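Local coordinates for protein endo-beta-N-acetylglucosaminidase F1 (Bacteroides thetaiotaomicron VPI-5482, PDB 6TCV) that probably hydrolyses the chitobiose core of high-mannose N-glycans as an endo-beta-N-acetylglucosaminidase, and is captured here with a Man9GlcNAc2-asparagine substrate, at residues V36-G41 with L151-R156; M375-G380 with F404-A409. The protein carries 2 engineered substitutions. One frame throughout, in Å; residues are numbered along the deposited sequence.

Interaction 1 of 2, residues V36-G41 with L151-R156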
ATOM      1  N   VAL A  36      -0.241  10.213   6.160  1.00 18.38           N
ATOM      2  CA  VAL A  36       1.064  10.104   5.513  1.00 17.27           C
ATOM      3  C   VAL A  36       1.182  11.173   4.435  1.00 18.31           C
ATOM      4  O   VAL A  36       0.263  11.342   3.619  1.00 22.89           O
ATOM      5  CB  VAL A  36       1.273   8.687   4.955  1.00 19.49           C
ATOM      6  CG1 VAL A  36       2.595   8.622   4.151  1.00 22.39           C
ATOM      7  CG2 VAL A  36       1.215   7.668   6.113  1.00 21.24           C
ATOM      8  N   VAL A  37       2.259  11.964   4.495  1.00 18.99           N
ATOM      9  CA  VAL A  37       2.547  13.031   3.530  1.00 19.75           C
ATOM     10  C   VAL A  37       3.809  12.640   2.798  1.00 19.22           C
ATOM     11  O   VAL A  37       4.888  12.575   3.400  1.00 22.25           O
ATOM     12  CB  VAL A  37       2.760  14.382   4.232  1.00 20.44           C
ATOM     13  CG1 VAL A  37       3.138  15.472   3.248  1.00 23.60           C
ATOM     14  CG2 VAL A  37       1.462  14.795   4.950  1.00 23.45           C
ATOM     15  N   GLU A  38       3.710  12.496   1.486  1.00 20.52           N
ATOM     16  CA  GLU A  38       4.870  12.284   0.638  1.00 19.47           C
ATOM     17  C   GLU A  38       5.153  13.608  -0.060  1.00 21.47           C
ATOM     18  O   GLU A  38       4.345  14.065  -0.890  1.00 25.82           O
ATOM     19  CB  GLU A  38       4.567  11.214  -0.408  1.00 24.13           C
ATOM     20  CG  GLU A  38       4.420   9.888   0.231  1.00 26.49           C
ATOM     21  CD  GLU A  38       4.035   8.773  -0.726  1.00 41.28           C
ATOM     22  OE1 GLU A  38       4.297   8.892  -1.936  1.00 50.16           O
ATOM     23  OE2 GLU A  38       3.530   7.753  -0.233  1.00 52.36           O
ATOM     24  N   LEU A  39       6.340  14.166   0.157  1.00 19.48           N
ATOM     25  CA  LEU A  39       6.720  15.448  -0.435  1.00 20.57           C
ATOM     26  C   LEU A  39       7.288  15.201  -1.825  1.00 21.07           C
ATOM     27  O   LEU A  39       8.294  14.504  -1.976  1.00 20.63           O
ATOM     28  CB  LEU A  39       7.737  16.197   0.429  1.00 21.29           C
ATOM     29  CG  LEU A  39       7.212  16.566   1.816  1.00 22.38           C
ATOM     30  CD1 LEU A  39       8.394  17.177   2.609  1.00 25.96           C
ATOM     31  CD2 LEU A  39       6.027  17.528   1.770  1.00 25.69           C
ATOM     32  N   HIS A  40       6.615  15.720  -2.847  1.00 21.40           N
ATOM     33  CA  HIS A  40       7.139  15.645  -4.210  1.00 21.93           C
ATOM     34  C   HIS A  40       7.666  16.986  -4.666  1.00 23.46           C
ATOM     35  O   HIS A  40       8.176  17.080  -5.784  1.00 25.99           O
ATOM     36  CB  HIS A  40       6.068  15.143  -5.200  1.00 23.62           C
ATOM     37  CG  HIS A  40       5.505  13.821  -4.813  1.00 24.22           C
ATOM     38  ND1 HIS A  40       6.186  12.660  -5.062  1.00 24.65           N
ATOM     39  CD2 HIS A  40       4.369  13.469  -4.167  1.00 26.79           C
ATOM     40  CE1 HIS A  40       5.517  11.636  -4.551  1.00 21.93           C
ATOM     41  NE2 HIS A  40       4.380  12.099  -4.059  1.00 24.23           N
ATOM     42  N   GLY A  41       7.581  18.000  -3.821  1.00 24.05           N
ATOM     43  CA  GLY A  41       8.055  19.336  -4.103  1.00 25.63           C
ATOM     44  C   GLY A  41       8.501  19.952  -2.796  1.00 26.31           C
ATOM     45  O   GLY A  41       8.543  19.278  -1.755  1.00 26.76           O
ATOM     46  N   LEU A 151       2.833  11.972   9.072  1.00 20.74           N
ATOM     47  CA  LEU A 151       4.000  11.117   8.889  1.00 20.16           C
ATOM     48  C   LEU A 151       4.586  11.467   7.532  1.00 19.52           C
ATOM     49  O   LEU A 151       4.002  11.157   6.499  1.00 20.11           O
ATOM     50  CB  LEU A 151       3.564   9.651   9.023  1.00 19.62           C
ATOM     51  CG  LEU A 151       2.968   9.265  10.367  1.00 20.32           C
ATOM     52  CD1 LEU A 151       2.395   7.812  10.336  1.00 21.13           C
ATOM     53  CD2 LEU A 151       3.934   9.466  11.527  1.00 23.17           C
ATOM     54  N   VAL A 152       5.726  12.170   7.548  1.00 20.69           N
ATOM     55  CA  VAL A 152       6.283  12.885   6.391  1.00 20.23           C
ATOM     56  C   VAL A 152       7.467  12.143   5.811  1.00 19.26           C
ATOM     57  O   VAL A 152       8.379  11.751   6.545  1.00 20.35           O
ATOM     58  CB  VAL A 152       6.678  14.327   6.782  1.00 20.73           C
ATOM     59  CG1 VAL A 152       7.193  15.097   5.535  1.00 23.55           C
ATOM     60  CG2 VAL A 152       5.536  15.076   7.483  1.00 24.77           C
ATOM     61  N   LYS A 153       7.445  11.950   4.504  1.00 19.55           N
ATOM     62  CA  LYS A 153       8.544  11.372   3.742  1.00 18.70           C
ATOM     63  C   LYS A 153       8.941  12.277   2.583  1.00 21.82           C
ATOM     64  O   LYS A 153       8.072  12.812   1.891  1.00 23.25           O
ATOM     65  CB  LYS A 153       8.097  10.033   3.142  1.00 21.79           C
ATOM     66  CG  LYS A 153       7.390   9.141   4.160  1.00 25.79           C
ATOM     67  CD  LYS A 153       6.724   7.883   3.599  1.00 32.87           C
ATOM     68  CE  LYS A 153       7.417   7.258   2.425  1.00 48.46           C
ATOM     69  NZ  LYS A 153       6.482   6.203   1.884  1.00 58.19           N
ATOM     70  N   ASP A 154      10.226  12.530   2.423  1.00 20.10           N
ATOM     71  CA  ASP A 154      10.718  13.305   1.282  1.00 19.76           C
ATOM     72  C   ASP A 154      10.927  12.376   0.099  1.00 19.45           C
ATOM     73  O   ASP A 154      11.832  11.536   0.122  1.00 22.89           O
ATOM     74  CB  ASP A 154      11.971  14.062   1.696  1.00 21.69           C
ATOM     75  CG  ASP A 154      12.576  14.918   0.592  1.00 21.83           C
ATOM     76  OD1 ASP A 154      11.992  15.049  -0.485  1.00 20.57           O
ATOM     77  OD2 ASP A 154      13.605  15.573   0.895  1.00 26.54           O
ATOM     78  N   MET A 155      10.137  12.561  -0.966  1.00 18.10           N
ATOM     79  CA  MET A 155      10.212  11.717  -2.131  1.00 17.68           C
ATOM     80  C   MET A 155      10.727  12.446  -3.362  1.00 18.05           C
ATOM     81  O   MET A 155      10.578  11.955  -4.493  1.00 18.11           O
ATOM     82  CB  MET A 155       8.861  11.052  -2.433  1.00 21.24           C
ATOM     83  CG  MET A 155       8.276  10.205  -1.302  1.00 25.92           C
ATOM     84  SD  MET A 155       9.281   8.773  -0.994  1.00 33.40           S
ATOM     85  CE  MET A 155       9.143   7.631  -2.355  1.00 40.72           C
ATOM     86  N   ARG A 156      11.351  13.592  -3.177  1.00 17.47           N
ATOM     87  CA  ARG A 156      11.726  14.427  -4.318  1.00 18.06           C
ATOM     88  C   ARG A 156      12.712  13.712  -5.221  1.00 18.91           C
ATOM     89  O   ARG A 156      12.741  13.956  -6.435  1.00 20.67           O
ATOM     90  CB  ARG A 156      12.286  15.749  -3.842  1.00 19.21           C
ATOM     91  CG  ARG A 156      11.246  16.704  -3.365  1.00 18.48           C
ATOM     92  CD  ARG A 156      11.843  17.926  -2.844  1.00 20.72           C
ATOM     93  NE  ARG A 156      12.659  17.757  -1.651  1.00 19.84           N
ATOM     94  CZ  ARG A 156      13.401  18.668  -1.105  1.00 21.05           C
ATOM     95  NH1 ARG A 156      13.487  19.860  -1.669  1.00 22.77           N
ATOM     96  NH2 ARG A 156      14.050  18.386   0.021  1.00 25.12           N
TER
HETATM   97  O   HOH W   1       8.496  12.756  -6.198  1.00 26.23           O

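Interaction 2 of 2, residues M375-G380 with F404-A409. With NAG (2-acetamido-2-deoxy-beta-D-glucopyranose), chain B; MAN (alpha-D-mannopyranose), chain C; MAN (alpha-D-mannopyranose), chain D.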
ATOM      1  N   MET A 375      -7.264  -6.285 -14.106  1.00 13.75           N
ATOM      2  CA  MET A 375      -6.919  -6.997 -15.331  1.00 14.57           C
ATOM      3  C   MET A 375      -6.106  -8.234 -14.978  1.00 13.62           C
ATOM      4  O   MET A 375      -5.046  -8.131 -14.346  1.00 13.70           O
ATOM      5  CB  MET A 375      -6.081  -6.089 -16.237  1.00 14.08           C
ATOM      6  CG  MET A 375      -6.823  -4.876 -16.743  1.00 15.64           C
ATOM      7  SD  MET A 375      -5.821  -3.698 -17.732  1.00 16.40           S
ATOM      8  CE  MET A 375      -5.005  -2.849 -16.373  1.00 18.31           C
ATOM      9  N   GLU A 376      -6.599  -9.402 -15.395  0.75 14.01           N
ATOM     10  CA  GLU A 376      -5.895 -10.684 -15.196  0.75 14.23           C
ATOM     11  C   GLU A 376      -5.001 -10.831 -16.423  0.75 14.40           C
ATOM     12  O   GLU A 376      -5.486 -11.121 -17.536  0.75 15.18           O
ATOM     13  CB  GLU A 376      -6.891 -11.833 -15.071  0.75 14.92           C
ATOM     14  CG  GLU A 376      -6.536 -12.875 -14.010  0.75 14.96           C
ATOM     15  CD  GLU A 376      -5.260 -13.639 -14.273  0.75 15.63           C
ATOM     16  OE1 GLU A 376      -4.536 -13.312 -15.250  0.75 15.11           O
ATOM     17  OE2 GLU A 376      -4.965 -14.583 -13.517  0.75 15.42           O
ATOM     18  N   PHE A 377      -3.721 -10.484 -16.297  1.00 13.90           N
ATOM     19  CA  PHE A 377      -2.842 -10.437 -17.458  1.00 14.23           C
ATOM     20  C   PHE A 377      -2.392 -11.811 -17.927  1.00 14.99           C
ATOM     21  O   PHE A 377      -1.953 -11.933 -19.072  1.00 16.08           O
ATOM     22  CB  PHE A 377      -1.619  -9.600 -17.144  1.00 13.72           C
ATOM     23  CG  PHE A 377      -1.824  -8.103 -17.131  1.00 13.24           C
ATOM     24  CD1 PHE A 377      -2.554  -7.474 -18.108  1.00 14.35           C
ATOM     25  CD2 PHE A 377      -1.225  -7.349 -16.111  1.00 13.26           C
ATOM     26  CE1 PHE A 377      -2.718  -6.085 -18.097  1.00 15.11           C
ATOM     27  CE2 PHE A 377      -1.362  -5.975 -16.100  1.00 13.68           C
ATOM     28  CZ  PHE A 377      -2.114  -5.351 -17.073  1.00 14.97           C
ATOM     29  N   ASN A 378      -2.486 -12.841 -17.091  1.00 15.18           N
ATOM     30  CA  ASN A 378      -2.129 -14.195 -17.523  1.00 16.17           C
ATOM     31  C   ASN A 378      -3.297 -14.895 -18.212  1.00 17.22           C
ATOM     32  O   ASN A 378      -3.084 -15.608 -19.192  1.00 19.00           O
ATOM     33  CB  ASN A 378      -1.693 -15.002 -16.298  1.00 16.15           C
ATOM     34  CG  ASN A 378      -1.203 -16.350 -16.680  1.00 17.33           C
ATOM     35  OD1 ASN A 378      -0.254 -16.491 -17.463  1.00 18.08           O
ATOM     36  ND2 ASN A 378      -1.841 -17.396 -16.149  1.00 18.11           N
ATOM     37  N   LEU A 379      -4.511 -14.763 -17.666  1.00 17.16           N
ATOM     38  CA  LEU A 379      -5.685 -15.417 -18.232  1.00 18.31           C
ATOM     39  C   LEU A 379      -6.512 -14.576 -19.159  1.00 18.44           C
ATOM     40  O   LEU A 379      -7.262 -15.144 -19.948  1.00 22.17           O
ATOM     41  CB  LEU A 379      -6.623 -15.920 -17.150  1.00 18.74           C
ATOM     42  CG  LEU A 379      -6.089 -16.885 -16.099  1.00 19.63           C
ATOM     43  CD1 LEU A 379      -7.075 -17.148 -15.042  1.00 19.93           C
ATOM     44  CD2 LEU A 379      -5.719 -18.177 -16.797  1.00 26.39           C
ATOM     45  N   GLY A 380      -6.435 -13.284 -19.105  1.00 18.33           N
ATOM     46  CA  GLY A 380      -6.986 -12.446 -20.132  1.00 19.43           C
ATOM     47  C   GLY A 380      -8.184 -11.654 -19.724  1.00 21.16           C
ATOM     48  O   GLY A 380      -8.600 -10.763 -20.489  1.00 24.13           O
ATOM     49  N   PHE A 404      -2.704  -8.096 -12.695  1.00 13.40           N
ATOM     50  CA  PHE A 404      -2.271  -9.352 -12.060  1.00 12.98           C
ATOM     51  C   PHE A 404      -1.544 -10.276 -13.001  1.00 13.94           C
ATOM     52  O   PHE A 404      -2.086 -10.621 -14.059  1.00 13.62           O
ATOM     53  CB  PHE A 404      -3.495 -10.020 -11.433  1.00 13.48           C
ATOM     54  CG  PHE A 404      -3.207 -11.289 -10.680  1.00 13.34           C
ATOM     55  CD1 PHE A 404      -3.212 -12.519 -11.355  1.00 13.71           C
ATOM     56  CD2 PHE A 404      -2.906 -11.301  -9.331  1.00 13.51           C
ATOM     57  CE1 PHE A 404      -2.925 -13.679 -10.696  1.00 14.72           C
ATOM     58  CE2 PHE A 404      -2.603 -12.467  -8.680  1.00 13.21           C
ATOM     59  CZ  PHE A 404      -2.591 -13.686  -9.334  1.00 14.77           C
ATOM     60  N   ALA A 405      -0.343 -10.704 -12.632  1.00 13.94           N
ATOM     61  CA  ALA A 405       0.423 -11.793 -13.240  1.00 14.14           C
ATOM     62  C   ALA A 405       0.872 -11.435 -14.656  1.00 13.11           C
ATOM     63  O   ALA A 405       0.757 -12.284 -15.540  1.00 14.45           O
ATOM     64  CB  ALA A 405      -0.353 -13.102 -13.181  1.00 14.67           C
ATOM     65  N   PRO A 406       1.479 -10.294 -14.905  1.00 13.32           N
ATOM     66  CA  PRO A 406       2.111 -10.090 -16.210  1.00 14.06           C
ATOM     67  C   PRO A 406       3.350 -10.965 -16.312  1.00 14.56           C
ATOM     68  O   PRO A 406       4.026 -11.235 -15.317  1.00 14.68           O
ATOM     69  CB  PRO A 406       2.526  -8.629 -16.154  1.00 15.58           C
ATOM     70  CG  PRO A 406       2.869  -8.428 -14.738  1.00 14.34           C
ATOM     71  CD  PRO A 406       1.832  -9.230 -13.951  1.00 14.07           C
ATOM     72  N   SER A 407       3.715 -11.386 -17.518  1.00 14.52           N
ATOM     73  CA  SER A 407       4.987 -12.077 -17.729  0.83 15.09           C
ATOM     74  C   SER A 407       5.568 -11.641 -19.067  1.00 14.61           C
ATOM     75  O   SER A 407       4.817 -11.351 -20.015  1.00 14.97           O
ATOM     76  CB  SER A 407       4.830 -13.604 -17.758  0.83 17.19           C
ATOM     77  OG  SER A 407       3.944 -13.989 -18.791  0.83 18.50           O
ATOM     78  N   PRO A 408       6.904 -11.619 -19.189  1.00 14.95           N
ATOM     79  CA  PRO A 408       7.508 -11.159 -20.449  1.00 14.77           C
ATOM     80  C   PRO A 408       7.020 -11.911 -21.676  1.00 15.14           C
ATOM     81  O   PRO A 408       6.815 -11.300 -22.729  1.00 15.75           O
ATOM     82  CB  PRO A 408       9.011 -11.356 -20.175  1.00 15.85           C
ATOM     83  CG  PRO A 408       9.136 -11.168 -18.669  1.00 16.01           C
ATOM     84  CD  PRO A 408       7.899 -11.765 -18.094  1.00 16.21           C
ATOM     85  N   ALA A 409       6.787 -13.226 -21.569  1.00 16.43           N
ATOM     86  CA  ALA A 409       6.304 -13.984 -22.711  1.00 18.23           C
ATOM     87  C   ALA A 409       4.948 -13.522 -23.214  1.00 16.63           C
ATOM     88  O   ALA A 409       4.575 -13.852 -24.355  1.00 19.03           O
ATOM     89  CB  ALA A 409       6.294 -15.486 -22.425  1.00 23.15           C
TER
HETATM   90  C1  NAG B   2      -7.476 -15.234  -7.655  1.00 13.61           C
HETATM   91  C2  NAG B   2      -6.234 -15.008  -6.813  1.00 13.75           C
HETATM   92  C3  NAG B   2      -5.061 -15.925  -7.165  1.00 13.59           C
HETATM   93  C4  NAG B   2      -5.362 -16.713  -8.426  1.00 13.27           C
HETATM   94  C5  NAG B   2      -5.908 -15.755  -9.467  1.00 13.51           C
HETATM   95  C6  NAG B   2      -6.110 -16.378 -10.843  1.00 14.60           C
HETATM   96  C7  NAG B   2      -5.574 -12.865  -5.798  1.00 15.19           C
HETATM   97  C8  NAG B   2      -5.241 -11.412  -6.079  1.00 13.94           C
HETATM   98  N2  NAG B   2      -5.842 -13.611  -6.866  1.00 15.21           N
HETATM   99  O3  NAG B   2      -4.818 -16.826  -6.081  1.00 13.50           O
HETATM  100  O4  NAG B   2      -4.124 -17.271  -8.897  1.00 13.24           O
HETATM  101  O5  NAG B   2      -7.200 -15.261  -9.061  1.00 13.47           O
HETATM  102  O6  NAG B   2      -6.728 -15.473 -11.699  1.00 16.02           O
HETATM  103  O7  NAG B   2      -5.615 -13.332  -4.653  1.00 16.40           O
HETATM  104  C1  MAN C   5      -0.560 -22.852 -14.656  1.00 19.58           C
HETATM  105  C2  MAN C   5       0.169 -22.929 -15.981  1.00 22.10           C
HETATM  106  C3  MAN C   5       0.006 -21.608 -16.716  1.00 22.81           C
HETATM  107  C4  MAN C   5      -1.476 -21.333 -16.900  1.00 21.33           C
HETATM  108  C5  MAN C   5      -2.220 -21.398 -15.570  1.00 21.64           C
HETATM  109  C6  MAN C   5      -3.709 -21.404 -15.783  1.00 23.09           C
HETATM  110  O2  MAN C   5      -0.448 -23.966 -16.770  1.00 25.01           O
HETATM  111  O3  MAN C   5       0.663 -21.692 -17.970  1.00 24.39           O
HETATM  112  O4  MAN C   5      -1.645 -20.030 -17.457  1.00 21.36           O
HETATM  113  O5  MAN C   5      -1.933 -22.619 -14.866  1.00 19.54           O
HETATM  114  O6  MAN C   5      -4.448 -21.418 -14.559  1.00 24.32           O
HETATM  115  C1  MAN D   4      -1.411 -20.865 -12.195  1.00 15.91           C
HETATM  116  C2  MAN D   4      -0.227 -21.756 -12.534  1.00 16.35           C
HETATM  117  C3  MAN D   4       1.037 -21.176 -11.896  1.00 15.91           C
HETATM  118  C4  MAN D   4       1.196 -19.735 -12.379  1.00 16.41           C
HETATM  119  C5  MAN D   4      -0.035 -18.876 -12.092  1.00 14.89           C
HETATM  120  C6  MAN D   4       0.002 -17.482 -12.713  1.00 15.39           C
HETATM  121  O2  MAN D   4       0.018 -21.779 -13.944  1.00 17.46           O
HETATM  122  O3  MAN D   4       2.191 -21.962 -12.188  1.00 18.45           O
HETATM  123  O4  MAN D   4       2.270 -19.065 -11.716  1.00 17.25           O
HETATM  124  O5  MAN D   4      -1.198 -19.535 -12.641  1.00 15.88           O
HETATM  125  O6  MAN D   4      -1.123 -16.705 -12.306  1.00 15.30           O
HETATM  126  O   HOH W   2       0.964 -12.208 -18.489  1.00 25.02           O
HETATM  127  O   HOH W   3       1.636 -14.317 -17.331  1.00 27.79           O

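Interaction 1 of 2, residues V36-G41 with L151-R156
The carbonyl oxygen of Lys153 takes one strong bond from the neighbouring strand, from the backbone N-H of Leu39 (N to O 2.8 Å, 176° at the hydrogen), and a weaker CA-H contact from Glu38. The axes run 18° apart in the same direction, which identifies two adjacent parallel strands in the mixed sheet of the N-terminal domain. Val37 sits between two further bonds of the same pattern, its N donating to Leu151 O and its O accepting from Lys153 N. Just past the end of strand 147-154, Met155 N still donates to Leu39 O at 2.9 Å.

On the face carrying Val37, Leu39, Val152 and Asp154, Leu39 packs across Val152: its CG is anti to its carbonyl carbon (chi1 -62°), which swings CD1 to 3.8 Å from Val152 CG1. On the face of Val36, Glu38, Leu151 and Lys153, a charged pair lies beside aliphatic chains. Glu38 and Lys153 run side by side, the lysine bent at chi3, yet OE2 and NZ stay 3.9 Å apart, a long salt bridge; the stronger mate of this carboxylate is Lys243, on strand 243-249 of a separate sheet. Met155 CG lies across Glu38 CB, and Met155 CB approaches His40 CE1. A water at the edge of the His40 ring, in its plane, bridges ND1 (2.6 Å) to Met155 O (2.8 Å), while Tyr162 stacks on that ring.

The segment 151-156 ends in an Asx turn that also carries a salt bridge. Arg156 holds Asp154 side-on, NH2 on OD2 and NE on OD1, and the backbone N of Arg156 reaches OD1 at 3.1 Å from the opposite face of the carboxylate plane to NE.

Interaction 2 of 2, residues M375-G380 with F404-A409
Glu376 and Phe404 lie side by side and point the same way, OE2 of the carboxylate 3.5 Å from ring atom CD1, with the two planes 64° apart. Both meet the bound glycan. In the conformer described, one of two deposited, Glu376 OE2 accepts the O6 hydroxyl of an N-acetylglucosamine at 2.7 Å. The ring of Phe404 flanks the same sugar, CE1 lying 3.8 Å from its C5 and CE2 near its acetamide methyl C8. Further along, Asn378 ND2 donates to O4 of the chain C mannose (2.9 Å, 154° at the hydrogen), and Asn378 CB rests on Ala405 CB.

Several groups position this first shell. The other carboxylate oxygen, Glu376 OE1, takes the backbone N-H of Leu379 at 2.8 Å from above the carboxylate plane. Phe404 has CG anti to the backbone N (chi1 -177°), which carries its ring to the sugar; Phe202 meets it edge-to-face, and Phe173 and Tyr355 also touch it. With an alanine in place of Phe404, the N-acetylglucosamine would probably lose its aromatic flank, and the Glu376 carboxylate the ring beside it.

Behind these side chains, the backbones join in a short parallel pairing: Phe404 N donates to Met375 O (2.9 Å) and Phe377 N to Phe404 O (2.8 Å). Phe377 packs on the far side, its CD2 against Pro406 CB. Strand ends and following loops thus deliver the sugar-binding groups, as at the C-terminal rim of the (beta/alpha)8 barrel of family 18 glycoside hydrolases.

How the interactions relate
From the N terminus, the chain first lays down strand 34-39 and returns to it at strand 147-154, so interaction 1 closes a loop of 109 intervening residues within the N-terminal domain. Only then does the barrel sheet start, at strand 169-175. Interaction 2 comes late and closes a shorter excursion of 23 residues: a beta-alpha-beta crossover from strand 371-376 through helix 387-396 to strand 400-404, which in turn pairs with strand 169-175 and so links the late strands to the first. The two loops are in series, neither nesting nor crossing. Their centres stand 32 Å apart, on opposite sides of the chain's centre, with no direct touch.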